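Ribose 5-phosphate isomerase (Trypanosoma cruzi, PDB 3M1P) is a type B ribose 5-phosphate isomerase that probably interconverts ribose 5-phosphate and ribulose 5-phosphate. Local coordinates at residues V5-D10 and P33-P38; L22-A27 and E122-F127; G65-G70 and I107-E112. The protein carries 1 engineered substitution. All coordinates share one frame; numbering follows the deposited sequence.

Contact 1: residues V5-D10 and P33-P38; sequences VAIGTD and PVYCGP
Strands 5-9 and 33-35 run parallel at an angle of 35° between their short axes, joined by a ladder in which Val34 N donates to Val5 O, Ile7 N to Val34 O and Cys36 N to Ile7 O. The last bond is the shortest, 2.7 Å from Cys36 N to Ile7 O, and comes in nearly along the C=O axis, whereas the other two donors sit above their carbonyl planes. Ile7 carries the side-chain contact on the face it shares with Val5, Pro33 and Tyr35. With CG1 anti to the carbonyl carbon (chi1 -60°) and the chain extended beyond it, CD1 runs alongside the proline ring, 3.6 Å from Pro33 CB. CG2 instead meets the edge of the Tyr35 ring, 3.9 Å from Tyr35 CD1, the two side chains crossing at about a right angle. That ring is laid back along its own chain: Gly37 N stands over the centre of one face, 3.4 Å above the plane, and Tyr35 OH donates to an in-plane lone pair of Pro38 O at 2.6 Å. Further along, Thr9 OG1 approaches Pro38 CD at 3.1 Å and donates to Asp10 O. The chemistry is thus apolar along the paired strands and more polar toward their C-terminal ends, where each segment makes a hydroxyl-to-carbonyl bond of its own, near a bound phosphate ion beside Asp10.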
loop_
_atom_site.group_PDB
_atom_site.type_symbol
_atom_site.label_atom_id
_atom_site.label_comp_id
_atom_site.label_asym_id
_atom_site.label_seq_id
_atom_site.Cartn_x
_atom_site.Cartn_y
_atom_site.Cartn_z
ATOM N N VAL A 5 -3.204 -5.509 -25.909
ATOM C CA VAL A 5 -2.691 -4.882 -24.703
ATOM C C VAL A 5 -1.182 -4.745 -24.850
ATOM O O VAL A 5 -0.448 -5.724 -24.719
ATOM C CB VAL A 5 -3.037 -5.727 -23.434
ATOM C CG1 VAL A 5 -2.357 -5.157 -22.165
ATOM C CG2 VAL A 5 -4.532 -5.831 -23.240
ATOM N N ALA A 6 -0.705 -3.535 -25.119
ATOM C CA ALA A 6 0.735 -3.352 -25.315
ATOM C C ALA A 6 1.463 -3.310 -23.978
ATOM O O ALA A 6 1.008 -2.668 -23.044
ATOM C CB ALA A 6 1.029 -2.096 -26.149
ATOM N N ILE A 7 2.596 -3.998 -23.895
ATOM C CA ILE A 7 3.359 -4.058 -22.657
ATOM C C ILE A 7 4.740 -3.428 -22.838
ATOM O O ILE A 7 5.462 -3.762 -23.781
ATOM C CB ILE A 7 3.492 -5.524 -22.128
ATOM C CG1 ILE A 7 2.109 -6.134 -21.856
ATOM C CG2 ILE A 7 4.394 -5.566 -20.874
ATOM C CD1 ILE A 7 2.068 -7.672 -21.854
ATOM N N GLY A 8 5.100 -2.510 -21.942
ATOM C CA GLY A 8 6.456 -1.955 -21.908
ATOM C C GLY A 8 7.060 -2.009 -20.513
ATOM O O GLY A 8 6.332 -2.050 -19.522
ATOM N N THR A 9 8.388 -2.038 -20.441
ATOM C CA THR A 9 9.116 -1.975 -19.166
ATOM C C THR A 9 10.392 -1.154 -19.336
ATOM O O THR A 9 10.785 -0.829 -20.465
ATOM C CB THR A 9 9.517 -3.396 -18.606
ATOM O OG1 THR A 9 10.626 -3.924 -19.340
ATOM C CG2 THR A 9 8.379 -4.380 -18.662
ATOM N N ASP A 10 11.028 -0.808 -18.223
ATOM C CA ASP A 10 12.434 -0.414 -18.264
ATOM C C ASP A 10 13.294 -1.587 -17.758
ATOM O O ASP A 10 12.800 -2.717 -17.683
ATOM C CB ASP A 10 12.692 0.915 -17.533
ATOM C CG ASP A 10 12.455 0.836 -16.037
ATOM O OD1 ASP A 10 11.895 -0.175 -15.546
ATOM O OD2 ASP A 10 12.855 1.806 -15.347
ATOM N N PRO A 33 -1.569 -9.990 -25.263
ATOM C CA PRO A 33 -0.373 -9.215 -24.940
ATOM C C PRO A 33 0.494 -8.953 -26.173
ATOM O O PRO A 33 0.702 -9.852 -27.007
ATOM C CB PRO A 33 0.377 -10.096 -23.936
ATOM C CG PRO A 33 -0.143 -11.465 -24.136
ATOM C CD PRO A 33 -1.507 -11.368 -24.732
ATOM N N VAL A 34 0.965 -7.716 -26.281
ATOM C CA VAL A 34 1.856 -7.284 -27.348
ATOM C C VAL A 34 3.073 -6.731 -26.634
ATOM O O VAL A 34 3.069 -5.598 -26.137
ATOM C CB VAL A 34 1.189 -6.192 -28.250
ATOM C CG1 VAL A 34 2.097 -5.799 -29.410
ATOM C CG2 VAL A 34 -0.168 -6.661 -28.763
ATOM N N TYR A 35 4.112 -7.547 -26.540
ATOM C CA TYR A 35 5.286 -7.129 -25.793
ATOM C C TYR A 35 6.170 -6.158 -26.584
ATOM O O TYR A 35 6.686 -6.499 -27.660
ATOM C CB TYR A 35 6.090 -8.312 -25.260
ATOM C CG TYR A 35 7.247 -7.842 -24.428
ATOM C CD1 TYR A 35 7.036 -7.228 -23.187
ATOM C CD2 TYR A 35 8.559 -7.972 -24.891
ATOM C CE1 TYR A 35 8.107 -6.761 -22.431
ATOM C CE2 TYR A 35 9.633 -7.510 -24.143
ATOM C CZ TYR A 35 9.402 -6.914 -22.912
ATOM O OH TYR A 35 10.473 -6.465 -22.171
ATOM N N CYS A 36 6.332 -4.954 -26.025
ATOM C CA CYS A 36 7.050 -3.867 -26.672
ATOM C C CYS A 36 8.154 -3.308 -25.778
ATOM O O CYS A 36 8.636 -2.205 -26.010
ATOM C CB CYS A 36 6.073 -2.748 -27.064
ATOM S SG CYS A 36 4.841 -3.213 -28.312
ATOM N N GLY A 37 8.549 -4.065 -24.761
ATOM C CA GLY A 37 9.563 -3.611 -23.809
ATOM C C GLY A 37 10.930 -4.063 -24.278
ATOM O O GLY A 37 11.047 -4.623 -25.371
ATOM N N PRO A 38 11.976 -3.845 -23.456
ATOM C CA PRO A 38 13.312 -4.217 -23.907
ATOM C C PRO A 38 13.376 -5.718 -24.190
ATOM O O PRO A 38 12.708 -6.509 -23.508
ATOM C CB PRO A 38 14.208 -3.853 -22.717
ATOM C CG PRO A 38 13.420 -2.943 -21.885
ATOM C CD PRO A 38 11.993 -3.303 -22.089
#

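Contact 2: residues L22-A27 and E122-F127; sequences LYVKEA and EIIITF
Two branched side chains of helix 122-127, Ile124 and Ile125, press into the surface of helix 22-26, whose short axis passes 8.5 Å away at a crossing angle of -39°. Ile124 points toward the partner helix and fits between Tyr23 and Val24. Its CG2, anti to the backbone N, reaches into the notch between these two residues, 3.9 Å from Val24 CG2 and 4.1 Å from Tyr23 CB. The other branch, ending in CD1, meets the edge of the tyrosine ring, 4.1 Å from Tyr23 CD2. Tyr23 starts toward the opposing helix, but with CG beside its own backbone N (chi1 -55°) the ring leads away from helix 122-127, so CB and one ring edge, not a face, receive the isoleucine.

One residue on, Ile125 fills a second hollow, lined by Tyr23 O, the CB of Glu26 and the backbone of Ala27. Its CG1 lies against the backbone, 3.6 Å from Tyr23 O, while CD1 reaches out to Glu26 CB at 3.9 Å. The small Ala27 lets the backbones close in here: the CA atoms of Ala27 and Ile125 are only 4.7 Å apart. The acid end of Glu26 leads out of this hollow, forming a salt bridge through OE2 with Arg121.

Both helices lie on the same side of the parallel sheet. Val24 also leans on Val5 and Ile7 of strand 3-9, and Ile123 and Phe127 cover Val108 of strand 107-111, while on another side of helix 117-129 Glu122 OE2 is hydrogen-bonded to His93 ND1 of the second subunit.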
loop_
_atom_site.group_PDB
_atom_site.type_symbol
_atom_site.label_atom_id
_atom_site.label_comp_id
_atom_site.label_asym_id
_atom_site.label_seq_id
_atom_site.Cartn_x
_atom_site.Cartn_y
_atom_site.Cartn_z
ATOM N N LEU A 22 1.945 -13.130 -19.140
ATOM C CA LEU A 22 1.068 -14.106 -18.505
ATOM C C LEU A 22 -0.140 -13.472 -17.793
ATOM O O LEU A 22 -1.266 -13.937 -17.965
ATOM C CB LEU A 22 1.869 -15.009 -17.553
ATOM C CG LEU A 22 1.082 -16.092 -16.807
ATOM C CD1 LEU A 22 0.428 -17.078 -17.782
ATOM C CD2 LEU A 22 1.945 -16.840 -15.770
ATOM N N TYR A 23 0.080 -12.412 -17.010
ATOM C CA TYR A 23 -1.039 -11.779 -16.260
ATOM C C TYR A 23 -2.131 -11.214 -17.185
ATOM O O TYR A 23 -3.324 -11.244 -16.852
ATOM C CB TYR A 23 -0.545 -10.695 -15.275
ATOM C CG TYR A 23 0.510 -11.174 -14.286
ATOM C CD1 TYR A 23 0.551 -12.518 -13.868
ATOM C CD2 TYR A 23 1.463 -10.296 -13.770
ATOM C CE1 TYR A 23 1.508 -12.964 -12.973
ATOM C CE2 TYR A 23 2.426 -10.733 -12.866
ATOM C CZ TYR A 23 2.444 -12.073 -12.473
ATOM O OH TYR A 23 3.382 -12.534 -11.580
ATOM N N VAL A 24 -1.710 -10.701 -18.338
ATOM C CA VAL A 24 -2.644 -10.198 -19.347
ATOM C C VAL A 24 -3.517 -11.342 -19.879
ATOM O O VAL A 24 -4.744 -11.222 -19.945
ATOM C CB VAL A 24 -1.890 -9.474 -20.496
ATOM C CG1 VAL A 24 -2.837 -9.145 -21.647
ATOM C CG2 VAL A 24 -1.209 -8.205 -19.962
ATOM N N LYS A 25 -2.877 -12.457 -20.229
ATOM C CA LYS A 25 -3.608 -13.657 -20.642
ATOM C C LYS A 25 -4.550 -14.153 -19.548
ATOM O O LYS A 25 -5.664 -14.585 -19.841
ATOM C CB LYS A 25 -2.638 -14.769 -21.055
ATOM C CG LYS A 25 -1.889 -14.476 -22.333
ATOM C CD LYS A 25 -0.868 -15.544 -22.619
ATOM C CE LYS A 25 -0.259 -15.319 -23.985
ATOM N NZ LYS A 25 1.081 -15.952 -24.052
ATOM N N GLU A 26 -4.118 -14.061 -18.290
ATOM C CA GLU A 26 -4.946 -14.541 -17.173
ATOM C C GLU A 26 -6.247 -13.765 -17.010
ATOM O O GLU A 26 -7.234 -14.324 -16.539
ATOM C CB GLU A 26 -4.176 -14.536 -15.855
ATOM C CG GLU A 26 -3.044 -15.535 -15.782
ATOM C CD GLU A 26 -2.590 -15.752 -14.357
ATOM O OE1 GLU A 26 -1.415 -15.470 -14.040
ATOM O OE2 GLU A 26 -3.432 -16.199 -13.547
ATOM N N ALA A 27 -6.240 -12.482 -17.399
ATOM C CA ALA A 27 -7.454 -11.654 -17.421
ATOM C C ALA A 27 -8.567 -12.227 -18.305
ATOM O O ALA A 27 -9.748 -11.949 -18.096
ATOM C CB ALA A 27 -7.115 -10.227 -17.850
ATOM N N GLU A 122 -2.764 -8.987 -9.730
ATOM C CA GLU A 122 -4.102 -8.571 -9.367
ATOM C C GLU A 122 -4.468 -7.235 -10.010
ATOM O O GLU A 122 -5.586 -7.067 -10.511
ATOM C CB GLU A 122 -4.200 -8.464 -7.844
ATOM C CG GLU A 122 -5.599 -8.203 -7.307
ATOM C CD GLU A 122 -5.596 -7.997 -5.812
ATOM O OE1 GLU A 122 -4.977 -7.022 -5.347
ATOM O OE2 GLU A 122 -6.184 -8.818 -5.102
ATOM N N ILE A 123 -3.526 -6.291 -9.992
ATOM C CA ILE A 123 -3.708 -4.988 -10.632
ATOM C C ILE A 123 -4.003 -5.146 -12.138
ATOM O O ILE A 123 -4.978 -4.583 -12.642
ATOM C CB ILE A 123 -2.483 -4.083 -10.399
ATOM C CG1 ILE A 123 -2.419 -3.632 -8.938
ATOM C CG2 ILE A 123 -2.464 -2.850 -11.348
ATOM C CD1 ILE A 123 -1.085 -3.000 -8.581
ATOM N N ILE A 124 -3.175 -5.913 -12.844
ATOM C CA ILE A 124 -3.341 -6.061 -14.295
ATOM C C ILE A 124 -4.691 -6.693 -14.635
ATOM O O ILE A 124 -5.411 -6.184 -15.481
ATOM C CB ILE A 124 -2.137 -6.814 -14.946
ATOM C CG1 ILE A 124 -0.922 -5.884 -14.969
ATOM C CG2 ILE A 124 -2.471 -7.302 -16.384
ATOM C CD1 ILE A 124 0.381 -6.588 -15.258
ATOM N N ILE A 125 -5.048 -7.761 -13.927
ATOM C CA ILE A 125 -6.316 -8.448 -14.152
ATOM C C ILE A 125 -7.518 -7.557 -13.859
ATOM O O ILE A 125 -8.434 -7.464 -14.674
ATOM C CB ILE A 125 -6.372 -9.799 -13.359
ATOM C CG1 ILE A 125 -5.389 -10.813 -13.987
ATOM C CG2 ILE A 125 -7.837 -10.321 -13.231
ATOM C CD1 ILE A 125 -4.959 -11.974 -13.054
ATOM N N THR A 126 -7.506 -6.894 -12.705
ATOM C CA THR A 126 -8.583 -5.989 -12.327
ATOM C C THR A 126 -8.751 -4.825 -13.321
ATOM O O THR A 126 -9.863 -4.485 -13.706
ATOM C CB THR A 126 -8.353 -5.431 -10.900
ATOM O OG1 THR A 126 -8.117 -6.519 -10.004
ATOM C CG2 THR A 126 -9.559 -4.618 -10.442
ATOM N N PHE A 127 -7.636 -4.231 -13.720
ATOM C CA PHE A 127 -7.621 -3.164 -14.708
ATOM C C PHE A 127 -8.277 -3.609 -16.022
ATOM O O PHE A 127 -9.143 -2.919 -16.552
ATOM C CB PHE A 127 -6.177 -2.765 -14.973
ATOM C CG PHE A 127 -6.028 -1.556 -15.835
ATOM C CD1 PHE A 127 -6.122 -0.289 -15.287
ATOM C CD2 PHE A 127 -5.748 -1.689 -17.206
ATOM C CE1 PHE A 127 -5.958 0.845 -16.091
ATOM C CE2 PHE A 127 -5.578 -0.565 -18.016
ATOM C CZ PHE A 127 -5.692 0.704 -17.462
#

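Contact 3: residues G65-G70 and I107-E112; sequences GVLAAG and IVCVGE. Engineered in segment 65-70: Ala69 (natural residue Cys).
Five backbone hydrogen bonds stitch segment 65-70 to segment 107-112, the straightest running from Leu67 N to Val108 O (2.9 Å). On the face bearing Leu67 and Ile107, Leu67 has CG anti to the carbonyl carbon (chi1 -67°), and its CD1 lies obliquely across Ile107, 3.9 Å from Ile107 CG2. The same rotation in Ile107 carries CG1 over the backbone of Gly65, 3.8 Å from Gly65 CA. Cys109 turns SG beside its own backbone N, 4.1 Å from Leu67 CB.

These are neighbouring inner strands of the five-stranded parallel sheet, strand 64-69 lying between 3-9 and 107-111, and 107-111 between 64-69 and 87-89, in the Rossmann-like alpha/beta fold of the RpiB/LacAB family, and helices cover both faces. Helices 46-58 and 73-80 pack over Leu67; helix 117-129 covers the valines opposite.

On that other face Val66 and Val108 lie side by side, Val66 CG2 3.8 Å from Val108 CG1. Val108 is turned so that CG1 occupies the crowded position between its N and carbonyl carbon (chi1 62°), which also brings this methyl near Gly65 O. In Val110 it is CG2 that sits there (chi1 -63°), touching Ala68 CB at 3.7 Å. Ala69, an engineered residue that replaces a natural cysteine, points to the Leu67 face, and Asp10 packs against it. At the strand ends Glu112 N donates to Ala69 O over 2.6 Å, nearly along the C=O axis, and Glu112 bends at chi2 beyond a CB resting on that oxygen.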
loop_
_atom_site.group_PDB
_atom_site.type_symbol
_atom_site.label_atom_id
_atom_site.label_comp_id
_atom_site.label_asym_id
_atom_site.label_seq_id
_atom_site.Cartn_x
_atom_site.Cartn_y
_atom_site.Cartn_z
ATOM N N GLY A 65 -2.562 -0.293 -22.416
ATOM C CA GLY A 65 -1.136 -0.371 -22.185
ATOM C C GLY A 65 -0.845 -0.883 -20.792
ATOM O O GLY A 65 -1.611 -0.644 -19.871
ATOM N N VAL A 66 0.257 -1.608 -20.656
ATOM C CA VAL A 66 0.822 -1.952 -19.362
ATOM C C VAL A 66 2.246 -1.404 -19.317
ATOM O O VAL A 66 3.071 -1.678 -20.206
ATOM C CB VAL A 66 0.820 -3.482 -19.105
ATOM C CG1 VAL A 66 1.561 -3.821 -17.801
ATOM C CG2 VAL A 66 -0.618 -4.017 -19.062
ATOM N N LEU A 67 2.529 -0.597 -18.303
ATOM C CA LEU A 67 3.882 -0.097 -18.124
ATOM C C LEU A 67 4.349 -0.455 -16.734
ATOM O O LEU A 67 3.691 -0.122 -15.747
ATOM C CB LEU A 67 3.966 1.411 -18.375
ATOM C CG LEU A 67 3.704 1.851 -19.822
ATOM C CD1 LEU A 67 3.561 3.393 -19.938
ATOM C CD2 LEU A 67 4.788 1.318 -20.781
ATOM N N ALA A 68 5.458 -1.186 -16.674
ATOM C CA ALA A 68 6.049 -1.590 -15.413
ATOM C C ALA A 68 7.452 -1.040 -15.364
ATOM O O ALA A 68 8.199 -1.142 -16.341
ATOM C CB ALA A 68 6.060 -3.118 -15.287
ATOM N N ALA A 69 7.802 -0.422 -14.243
ATOM C CA ALA A 69 9.139 0.111 -14.048
ATOM C C ALA A 69 9.522 -0.018 -12.578
ATOM O O ALA A 69 8.902 -0.782 -11.839
ATOM C CB ALA A 69 9.216 1.574 -14.528
ATOM N N GLY A 70 10.557 0.690 -12.146
ATOM C CA GLY A 70 10.963 0.653 -10.739
ATOM C C GLY A 70 9.791 1.020 -9.843
ATOM O O GLY A 70 9.299 0.186 -9.066
ATOM N N ILE A 107 -4.088 3.092 -19.802
ATOM C CA ILE A 107 -2.788 2.507 -19.458
ATOM C C ILE A 107 -2.652 2.302 -17.941
ATOM O O ILE A 107 -2.897 3.217 -17.167
ATOM C CB ILE A 107 -1.587 3.349 -20.008
ATOM C CG1 ILE A 107 -1.605 3.394 -21.549
ATOM C CG2 ILE A 107 -0.246 2.793 -19.461
ATOM C CD1 ILE A 107 -0.462 4.153 -22.204
ATOM N N VAL A 108 -2.272 1.093 -17.524
ATOM C CA VAL A 108 -1.981 0.823 -16.127
ATOM C C VAL A 108 -0.473 0.867 -15.923
ATOM O O VAL A 108 0.279 0.300 -16.723
ATOM C CB VAL A 108 -2.621 -0.515 -15.606
ATOM C CG1 VAL A 108 -2.097 -1.774 -16.339
ATOM C CG2 VAL A 108 -2.458 -0.654 -14.081
ATOM N N CYS A 109 -0.036 1.572 -14.880
ATOM C CA CYS A 109 1.378 1.631 -14.518
ATOM C C CYS A 109 1.586 0.999 -13.157
ATOM O O CYS A 109 0.775 1.187 -12.257
ATOM C CB CYS A 109 1.897 3.075 -14.525
ATOM S SG CYS A 109 1.637 3.932 -16.135
ATOM N N VAL A 110 2.682 0.254 -13.020
ATOM C CA VAL A 110 3.047 -0.395 -11.764
ATOM C C VAL A 110 4.545 -0.284 -11.509
ATOM O O VAL A 110 5.341 -0.090 -12.438
ATOM C CB VAL A 110 2.639 -1.901 -11.738
ATOM C CG1 VAL A 110 1.129 -2.069 -11.842
ATOM C CG2 VAL A 110 3.338 -2.676 -12.849
ATOM N N GLY A 111 4.917 -0.397 -10.238
ATOM C CA GLY A 111 6.317 -0.412 -9.836
ATOM C C GLY A 111 6.761 -1.789 -9.370
ATOM O O GLY A 111 6.204 -2.334 -8.409
ATOM N N GLU A 112 7.756 -2.341 -10.067
ATOM C CA GLU A 112 8.403 -3.626 -9.730
ATOM C C GLU A 112 9.147 -3.591 -8.387
ATOM O O GLU A 112 9.222 -4.617 -7.679
ATOM C CB GLU A 112 9.374 -4.018 -10.861
ATOM C CG GLU A 112 9.964 -5.443 -10.778
ATOM C CD GLU A 112 11.258 -5.510 -9.970
ATOM O OE1 GLU A 112 11.891 -4.450 -9.764
ATOM O OE2 GLU A 112 11.649 -6.619 -9.538
#

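Contacts 1 and 3 belong to one parallel sheet, their centres about 10 Å apart, and are joined where strand 3-9 bonds strand 64-69: Ala6 O with Val66 N and Gly8 N with Val66 O are probable hydrogen bonds. Contact 2, its centre about 14 Å from contact 1 and 12 Å from contact 3, pairs two helices laid against this sheet. Along the chain, contact 1 closes before contact 3 opens; contact 3 is nested within the loop closed by contact 2, and contacts 1 and 2 interleave. Helix 17-26 leads into strand 31-35, and strand 107-111 into helix 117-129, so contact 2 brings early and late parts of a single alpha/beta domain together.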